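Local structure of galactokinase (Bifidobacterium longum subsp. infantis ATCC 15697 = JCM 1222 = DSM 20088, 6TEQ) at residues A[132-136]-A[137-141]. The protein binds 2-deoxy-2-fluoro-galactose in its sugar pocket and probably catalyses the ATP-dependent phosphorylation of galactose, as a GHMP-family galactokinase. Sequence-based numbering, arbitrary orientation.
Sequences CVPLG and SGLSS
Ser137 folds back onto Pro134 in the glycine- and serine-rich phosphate-binding loop of the GHMP kinases, which links strand 125-131 to helix 141-156. A type II beta turn from Pro134 to Ser137 makes the bend, with Gly136 at positive phi, and the closing bond from Ser137 N to Pro134 O is weak at 3.4 Å. The hydroxyl does more: Ser137 OG donates to Pro134 O at 2.7 Å, 32° off the carbonyl plane, and accepts from Leu139 N at 3.3 Å in an ST turn. A chi1 of 69° sets OG between its own backbone N and carbonyl carbon, where it can reach both partners. With an alanine in place of Ser137, Pro134 O would probably lose its hydroxyl donor and Leu139 N its ST-turn acceptor. On the packed side Val133 CG1 lies against the backbone at Ser141 N, 3.4 Å away, and against Leu139 CB, while Pro134 and Leu139 both rest on Leu404. On the looser side Leu135 lies exposed, turned away from 137-141. Gly136, Gly138, Ser140 and Ser141 belong to the ADP site, empty of nucleotide here. Inside the loop one water donates to Pro134 O at 3.0 Å and accepts from Ser141 N at 3.1 Å, tying the turn to the first residue of the helix.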
loop_
_atom_site.group_PDB
_atom_site.type_symbol
_atom_site.label_atom_id
_atom_site.label_comp_id
_atom_site.label_asym_id
_atom_site.label_seq_id
_atom_site.Cartn_x
_atom_site.Cartn_y
_atom_site.Cartn_z
ATOM N N CYS A 132 4.214 12.735 -5.112
ATOM C CA CYS A 132 3.136 13.391 -4.366
ATOM C C CYS A 132 2.411 12.358 -3.467
ATOM O O CYS A 132 1.306 12.682 -3.042
ATOM C CB CYS A 132 2.193 14.091 -5.312
ATOM S SG CYS A 132 1.392 12.954 -6.466
ATOM N N VAL A 133 2.954 11.141 -3.269
ATOM C CA VAL A 133 2.408 10.186 -2.275
ATOM C C VAL A 133 2.869 10.674 -0.909
ATOM O O VAL A 133 4.067 10.665 -0.633
ATOM C CB VAL A 133 2.821 8.738 -2.545
ATOM C CG1 VAL A 133 2.192 7.793 -1.549
ATOM C CG2 VAL A 133 2.515 8.342 -3.942
ATOM N N PRO A 134 1.939 11.160 -0.050
ATOM C CA PRO A 134 2.332 11.851 1.182
ATOM C C PRO A 134 3.127 10.943 2.141
ATOM O O PRO A 134 2.802 9.755 2.380
ATOM C CB PRO A 134 0.992 12.380 1.760
ATOM C CG PRO A 134 0.045 12.373 0.575
ATOM C CD PRO A 134 0.485 11.204 -0.279
ATOM N N LEU A 135 4.238 11.488 2.630
ATOM C CA LEU A 135 5.120 10.773 3.553
ATOM C C LEU A 135 4.360 10.518 4.862
ATOM O O LEU A 135 3.627 11.424 5.311
ATOM C CB LEU A 135 6.379 11.611 3.790
ATOM C CG LEU A 135 7.248 11.755 2.545
ATOM C CD1 LEU A 135 8.383 12.740 2.765
ATOM C CD2 LEU A 135 7.790 10.387 2.119
ATOM N N GLY A 136 4.500 9.315 5.398
ATOM C CA GLY A 136 3.941 8.910 6.706
ATOM C C GLY A 136 2.444 8.698 6.681
ATOM O O GLY A 136 1.875 8.298 7.706
ATOM N N SER A 137 1.843 8.798 5.504
ATOM C CA SER A 137 0.367 8.660 5.360
ATOM C C SER A 137 -0.102 7.208 5.348
ATOM O O SER A 137 -1.331 7.009 5.372
ATOM C CB SER A 137 -0.046 9.357 4.090
ATOM O OG SER A 137 0.427 8.644 2.944
ATOM N N GLY A 138 0.784 6.208 5.274
ATOM C CA GLY A 138 0.328 4.824 5.148
ATOM C C GLY A 138 -0.292 4.565 3.777
ATOM O O GLY A 138 -1.061 3.627 3.639
ATOM N N LEU A 139 0.013 5.397 2.776
ATOM C CA LEU A 139 -0.517 5.224 1.415
ATOM C C LEU A 139 0.562 4.649 0.484
ATOM O O LEU A 139 0.404 4.722 -0.745
ATOM C CB LEU A 139 -1.086 6.552 0.944
ATOM C CG LEU A 139 -2.191 7.096 1.847
ATOM C CD1 LEU A 139 -2.620 8.447 1.322
ATOM C CD2 LEU A 139 -3.368 6.165 1.864
ATOM N N SER A 140 1.632 4.078 1.010
ATOM C CA SER A 140 2.537 3.227 0.190
ATOM C C SER A 140 3.536 4.046 -0.639
ATOM O O SER A 140 3.965 3.564 -1.690
ATOM C CB SER A 140 1.758 2.221 -0.656
ATOM O OG SER A 140 0.920 1.472 0.193
ATOM N N SER A 141 3.959 5.217 -0.160
ATOM C CA SER A 141 5.132 5.894 -0.774
ATOM C C SER A 141 6.235 4.832 -0.943
ATOM O O SER A 141 6.957 4.849 -1.956
ATOM C CB SER A 141 5.604 7.079 0.041
ATOM O OG SER A 141 6.187 6.631 1.263
HETATM O O HOH W 1 3.206 6.767 2.443
#